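PDB 2F5K: mortality factor 4-like protein 1, which binds methylated histone H3 through its chromo domain, and so probably links this chromatin mark to gene regulation. Local coordinates for residues A[20-24]-A[71-76]; A[52-56]-A[67-71]. The contacts are given in a common frame with arbitrary orientation. Residue numbers count along the deposited sequence, not the author numbering.

From the N terminus, the chain first runs through the loop 20-24, which leads into strand 28-32; strands 37-48 and 51-58 follow, then strand 67-70, a 3-10 turn and strand 74-76. Contact 2 (52-56 with 67-71) closes a short loop by pairing two neighbouring strands. Contact 1 (20-24 with 71-76) closes a longer one, with contact 2 lying wholly within it, and fastens the N-terminal loop to strand 74-76, an outermost strand of the sheet, and the turn before it. The two centres are about 8 Å apart. Glu71 belongs to both, and Tyr54 OH lies 3.0 Å from Phe23 N, a probable hydrogen bond that joins them directly.

Contact 1. Residues A[20-24]-A[71-76]; sequences KPKFQ and ESRVLK
Residues 20-24 form an irregular loop, while 71-76 make a 3-10 turn (71-73, closed by Val74 N to Glu71 O, 2.8 Å) running into strand 74-76. The backbones stand well apart, with nearest CA pairs Lys22-Glu71 at 7.6 Å and Phe23-Lys76 at 8.0 Å, so side chains bridge the gap and bury 368 Å² in all.

The polar link is Lys22 N to Glu71 OE1, 2.9 Å with an N-H...O angle of 158°; Glu71 reaches the loop with chi1 and chi2 both t, and its OE1 also accepts from Tyr54 OH. A water bridges Lys22 NZ (2.8 Å) and Val74 O (2.9 Å), accepting from the lysine and donating to the carbonyl.

The aromatic contacts centre on Phe23 (chi1 m, chi2 83°), whose ring is sandwiched. Val74 CG1 makes a CH-pi contact 3.3 Å from the Phe23 ring centroid, 11° off the normal. Over the opposite face Lys76 NZ sits 3.9 Å from that centroid, 29° off the normal, a cation-pi geometry; the same ammonium forms a salt bridge with Glu27. Packing continues along the lysine, where Phe23 CE2 meets Lys76 CD at 3.4 Å.

With Phe23 also touching Val29 and set edge-to-face to Tyr54, the loop closes over one end of the small chromo-domain beta barrel.

Contact 2. Residues A[52-56]-A[67-71]; sequences VKYFI and EWVPE
The shortest polar contact runs from Tyr54 OH to Glu71 OE1, 2.6 Å, with the hydroxyl as donor; the m rotamer of Tyr54 (chi2 97°) and the t,t side chain of Glu71 bring them together beyond the end of strand 67-70. That strand pairs with 52-56 in an antiparallel beta hairpin of the chromo-domain barrel. The strand axes approach to 4.5 Å, and their directions differ by 147°, so the ribbons are clearly twisted.

Two hydrogen-bonded pairs fix the register. Tyr54 faces Val69 (Tyr54 N to Val69 O 2.8 Å; Val69 N to Tyr54 O 2.7 Å), and Ile56 faces Glu67 (Ile56 N to Glu67 O 2.7 Å; Glu67 N to Ile56 O 3.0 Å). Phe55-Trp68 and Lys53-Pro70 are non-hydrogen-bonded pairs, with CA atoms 4.3 and 4.7 Å apart. A weak bond from Glu71 N to Val52 O (3.5 Å, 139°) extends the ladder past Pro70.

Tyr54, Ile56, Glu67 and Val69 share one face of the sheet. There Ile56 CG2 packs on Val69 CB at 4.1 Å, and both residues touch Cys31 of strand 28-32 in the barrel interior.

The other face carries Lys53, Phe55, Trp68 and Pro70. The Phe55 ring (chi1 t) lies oblique to the five-membered ring of Trp68 (chi1 m, chi2 91°), with centroids 4.6 Å apart and planes at 43°, while Phe55 CB stands 3.4 Å from the centroid of the Trp68 six-membered ring, only 4° off its normal.

Contact 1. Residues A[20-24]-A[71-76]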
loop_
_atom_site.group_PDB
_atom_site.type_symbol
_atom_site.label_atom_id
_atom_site.label_comp_id
_atom_site.label_asym_id
_atom_site.label_seq_id
_atom_site.Cartn_x
_atom_site.Cartn_y
_atom_site.Cartn_z
ATOM N N LYS A 20 -6.253 -0.915 -18.557
ATOM C CA LYS A 20 -5.243 -1.725 -17.877
ATOM C C LYS A 20 -4.525 -1.050 -16.716
ATOM O O LYS A 20 -3.653 -0.219 -16.923
ATOM C CB LYS A 20 -4.230 -2.263 -18.883
ATOM C CG LYS A 20 -4.753 -3.419 -19.710
ATOM C CD LYS A 20 -4.051 -3.506 -21.056
ATOM C CE LYS A 20 -4.766 -4.479 -21.987
ATOM N NZ LYS A 20 -4.877 -3.924 -23.361
ATOM N N PRO A 21 -4.907 -1.401 -15.493
ATOM C CA PRO A 21 -4.237 -0.904 -14.292
ATOM C C PRO A 21 -3.093 -1.817 -13.842
ATOM O O PRO A 21 -2.974 -2.956 -14.287
ATOM C CB PRO A 21 -5.360 -0.928 -13.268
ATOM C CG PRO A 21 -6.094 -2.193 -13.622
ATOM C CD PRO A 21 -6.037 -2.282 -15.146
ATOM N N LYS A 22 -2.272 -1.286 -12.947
ATOM C CA LYS A 22 -1.082 -1.949 -12.442
ATOM C C LYS A 22 -1.383 -3.218 -11.669
ATOM O O LYS A 22 -0.663 -4.205 -11.778
ATOM C CB LYS A 22 -0.332 -0.991 -11.518
ATOM C CG LYS A 22 0.871 -0.309 -12.117
ATOM C CD LYS A 22 1.956 -0.094 -11.073
ATOM C CE LYS A 22 2.804 1.117 -11.371
ATOM N NZ LYS A 22 3.652 1.517 -10.207
ATOM N N PHE A 23 -2.455 -3.202 -10.889
ATOM C CA PHE A 23 -2.717 -4.318 -9.986
ATOM C C PHE A 23 -3.989 -5.109 -10.259
ATOM O O PHE A 23 -4.863 -4.655 -10.993
ATOM C CB PHE A 23 -2.666 -3.818 -8.554
ATOM C CG PHE A 23 -1.398 -3.090 -8.235
ATOM C CD1 PHE A 23 -1.258 -1.746 -8.551
ATOM C CD2 PHE A 23 -0.325 -3.759 -7.659
ATOM C CE1 PHE A 23 -0.076 -1.081 -8.270
ATOM C CE2 PHE A 23 0.853 -3.098 -7.362
ATOM C CZ PHE A 23 0.986 -1.765 -7.675
ATOM N N GLN A 24 -4.067 -6.296 -9.675
ATOM C CA GLN A 24 -5.197 -7.194 -9.869
ATOM C C GLN A 24 -5.869 -7.602 -8.569
ATOM O O GLN A 24 -5.262 -7.566 -7.506
ATOM C CB GLN A 24 -4.739 -8.468 -10.569
ATOM C CG GLN A 24 -4.190 -8.254 -11.940
ATOM C CD GLN A 24 -3.691 -9.533 -12.531
ATOM O OE1 GLN A 24 -3.786 -10.584 -11.892
ATOM N NE2 GLN A 24 -3.155 -9.464 -13.756
ATOM N N GLU A 71 -3.915 4.564 -7.236
ATOM C CA GLU A 71 -2.819 3.713 -7.675
ATOM C C GLU A 71 -1.446 4.110 -7.128
ATOM O O GLU A 71 -0.656 3.258 -6.723
ATOM C CB GLU A 71 -2.722 3.705 -9.180
ATOM C CG GLU A 71 -1.897 2.548 -9.675
ATOM C CD GLU A 71 -2.255 2.176 -11.085
ATOM O OE1 GLU A 71 -2.745 1.048 -11.295
ATOM O OE2 GLU A 71 -2.046 3.019 -11.967
ATOM N N SER A 72 -1.174 5.404 -7.116
ATOM C CA SER A 72 0.121 5.895 -6.658
ATOM C C SER A 72 0.484 5.426 -5.241
ATOM O O SER A 72 1.626 5.591 -4.800
ATOM C CB SER A 72 0.178 7.423 -6.732
ATOM O OG SER A 72 -0.743 7.999 -5.808
ATOM N N ARG A 73 -0.462 4.848 -4.515
ATOM C CA ARG A 73 -0.109 4.420 -3.172
ATOM C C ARG A 73 0.179 2.953 -3.088
ATOM O O ARG A 73 0.546 2.441 -2.040
ATOM C CB ARG A 73 -1.166 4.827 -2.143
ATOM C CG ARG A 73 -1.031 6.241 -1.736
ATOM C CD ARG A 73 -2.138 6.684 -0.882
ATOM N NE ARG A 73 -2.214 5.882 0.325
ATOM C CZ ARG A 73 -3.319 5.783 1.064
ATOM N NH1 ARG A 73 -4.395 6.473 0.702
ATOM N NH2 ARG A 73 -3.330 5.011 2.151
ATOM N N VAL A 74 0.029 2.287 -4.217
ATOM C CA VAL A 74 0.233 0.861 -4.259
ATOM C C VAL A 74 1.543 0.499 -4.960
ATOM O O VAL A 74 1.843 1.025 -6.021
ATOM C CB VAL A 74 -0.933 0.179 -4.952
ATOM C CG1 VAL A 74 -0.792 -1.321 -4.865
ATOM C CG2 VAL A 74 -2.252 0.638 -4.308
ATOM N N LEU A 75 2.325 -0.381 -4.355
ATOM C CA LEU A 75 3.590 -0.797 -4.960
ATOM C C LEU A 75 3.584 -2.298 -5.074
ATOM O O LEU A 75 2.969 -3.009 -4.255
ATOM C CB LEU A 75 4.793 -0.365 -4.130
ATOM C CG LEU A 75 5.171 1.126 -4.077
ATOM C CD1 LEU A 75 6.297 1.352 -3.109
ATOM C CD2 LEU A 75 5.607 1.517 -5.475
ATOM N N LYS A 76 4.254 -2.762 -6.120
ATOM C CA LYS A 76 4.427 -4.162 -6.406
ATOM C C LYS A 76 5.197 -4.841 -5.270
ATOM O O LYS A 76 6.078 -4.243 -4.662
ATOM C CB LYS A 76 5.179 -4.279 -7.720
ATOM C CG LYS A 76 4.510 -5.176 -8.709
ATOM C CD LYS A 76 3.265 -4.560 -9.297
ATOM C CE LYS A 76 2.502 -5.579 -10.109
ATOM N NZ LYS A 76 1.189 -5.023 -10.490
HETATM O O HOH W 1 1.987 2.775 -8.312
#

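Contact 2. Residues A[52-56]-A[67-71]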
loop_
_atom_site.group_PDB
_atom_site.type_symbol
_atom_site.label_atom_id
_atom_site.label_comp_id
_atom_site.label_asym_id
_atom_site.label_seq_id
_atom_site.Cartn_x
_atom_site.Cartn_y
_atom_site.Cartn_z
ATOM N N VAL A 52 -7.650 5.152 -11.871
ATOM C CA VAL A 52 -7.888 3.816 -11.340
ATOM C C VAL A 52 -7.692 3.794 -9.832
ATOM O O VAL A 52 -6.698 4.301 -9.321
ATOM C CB VAL A 52 -6.954 2.798 -11.993
ATOM C CG1 VAL A 52 -7.364 1.388 -11.620
ATOM C CG2 VAL A 52 -6.958 2.969 -13.506
ATOM N N LYS A 53 -8.653 3.215 -9.118
ATOM C CA LYS A 53 -8.597 3.160 -7.665
ATOM C C LYS A 53 -8.521 1.725 -7.176
ATOM O O LYS A 53 -8.829 0.789 -7.901
ATOM C CB LYS A 53 -9.827 3.836 -7.066
ATOM C CG LYS A 53 -10.089 5.248 -7.587
ATOM C CD LYS A 53 -10.961 6.051 -6.614
ATOM C CE LYS A 53 -10.980 7.539 -6.943
ATOM N NZ LYS A 53 -11.454 8.345 -5.781
ATOM N N TYR A 54 -8.102 1.548 -5.936
ATOM C CA TYR A 54 -8.031 0.203 -5.391
ATOM C C TYR A 54 -8.587 0.132 -3.997
ATOM O O TYR A 54 -8.279 0.965 -3.144
ATOM C CB TYR A 54 -6.595 -0.305 -5.361
ATOM C CG TYR A 54 -5.977 -0.452 -6.718
ATOM C CD1 TYR A 54 -5.167 0.544 -7.236
ATOM C CD2 TYR A 54 -6.208 -1.580 -7.484
ATOM C CE1 TYR A 54 -4.588 0.420 -8.461
ATOM C CE2 TYR A 54 -5.637 -1.718 -8.719
ATOM C CZ TYR A 54 -4.823 -0.715 -9.207
ATOM O OH TYR A 54 -4.252 -0.844 -10.450
ATOM N N PHE A 55 -9.415 -0.866 -3.760
ATOM C CA PHE A 55 -9.913 -1.067 -2.416
ATOM C C PHE A 55 -8.940 -2.035 -1.759
ATOM O O PHE A 55 -8.627 -3.092 -2.316
ATOM C CB PHE A 55 -11.351 -1.597 -2.434
ATOM C CG PHE A 55 -11.947 -1.762 -1.068
ATOM C CD1 PHE A 55 -12.156 -0.667 -0.252
ATOM C CD2 PHE A 55 -12.284 -3.024 -0.595
ATOM C CE1 PHE A 55 -12.710 -0.823 1.036
ATOM C CE2 PHE A 55 -12.830 -3.203 0.685
ATOM C CZ PHE A 55 -13.043 -2.103 1.506
ATOM N N ILE A 56 -8.432 -1.682 -0.583
ATOM C CA ILE A 56 -7.446 -2.563 0.014
ATOM C C ILE A 56 -7.653 -3.026 1.457
ATOM O O ILE A 56 -8.131 -2.292 2.338
ATOM C CB ILE A 56 -6.012 -1.998 -0.141
ATOM C CG1 ILE A 56 -5.535 -1.378 1.149
ATOM C CG2 ILE A 56 -5.876 -1.012 -1.326
ATOM C CD1 ILE A 56 -4.116 -1.660 1.397
ATOM N N GLU A 67 -9.565 0.277 2.977
ATOM C CA GLU A 67 -9.842 1.561 2.348
ATOM C C GLU A 67 -9.573 1.658 0.856
ATOM O O GLU A 67 -8.908 0.810 0.258
ATOM C CB GLU A 67 -9.065 2.674 3.053
ATOM C CG GLU A 67 -7.572 2.429 3.201
ATOM C CD GLU A 67 -6.823 3.725 3.422
ATOM O OE1 GLU A 67 -5.778 3.757 4.099
ATOM O OE2 GLU A 67 -7.303 4.746 2.911
ATOM N N TRP A 68 -10.115 2.716 0.261
ATOM C CA TRP A 68 -9.874 2.993 -1.137
ATOM C C TRP A 68 -8.592 3.780 -1.234
ATOM O O TRP A 68 -8.305 4.623 -0.375
ATOM C CB TRP A 68 -11.033 3.751 -1.736
ATOM C CG TRP A 68 -12.194 2.870 -1.847
ATOM C CD1 TRP A 68 -13.182 2.693 -0.915
ATOM C CD2 TRP A 68 -12.490 1.987 -2.921
ATOM N NE1 TRP A 68 -14.088 1.769 -1.366
ATOM C CE2 TRP A 68 -13.689 1.321 -2.598
ATOM C CE3 TRP A 68 -11.880 1.704 -4.145
ATOM C CZ2 TRP A 68 -14.273 0.387 -3.439
ATOM C CZ3 TRP A 68 -12.450 0.790 -4.967
ATOM C CH2 TRP A 68 -13.646 0.142 -4.619
ATOM N N VAL A 69 -7.803 3.484 -2.256
ATOM C CA VAL A 69 -6.479 4.076 -2.376
ATOM C C VAL A 69 -6.252 4.354 -3.841
ATOM O O VAL A 69 -6.716 3.599 -4.678
ATOM C CB VAL A 69 -5.428 3.078 -1.808
ATOM C CG1 VAL A 69 -4.318 2.782 -2.798
ATOM C CG2 VAL A 69 -4.893 3.549 -0.498
ATOM N N PRO A 70 -5.640 5.479 -4.182
ATOM C CA PRO A 70 -5.293 5.722 -5.586
ATOM C C PRO A 70 -4.114 4.823 -5.949
ATOM O O PRO A 70 -3.427 4.356 -5.052
ATOM C CB PRO A 70 -4.903 7.196 -5.603
ATOM C CG PRO A 70 -4.430 7.441 -4.253
ATOM C CD PRO A 70 -5.328 6.637 -3.330
ATOM N N GLU A 71 -3.915 4.564 -7.236
ATOM C CA GLU A 71 -2.819 3.713 -7.675
ATOM C C GLU A 71 -1.446 4.110 -7.128
ATOM O O GLU A 71 -0.656 3.258 -6.723
ATOM C CB GLU A 71 -2.722 3.705 -9.180
ATOM C CG GLU A 71 -1.897 2.548 -9.675
ATOM C CD GLU A 71 -2.255 2.176 -11.085
ATOM O OE1 GLU A 71 -2.745 1.048 -11.295
ATOM O OE2 GLU A 71 -2.046 3.019 -11.967
#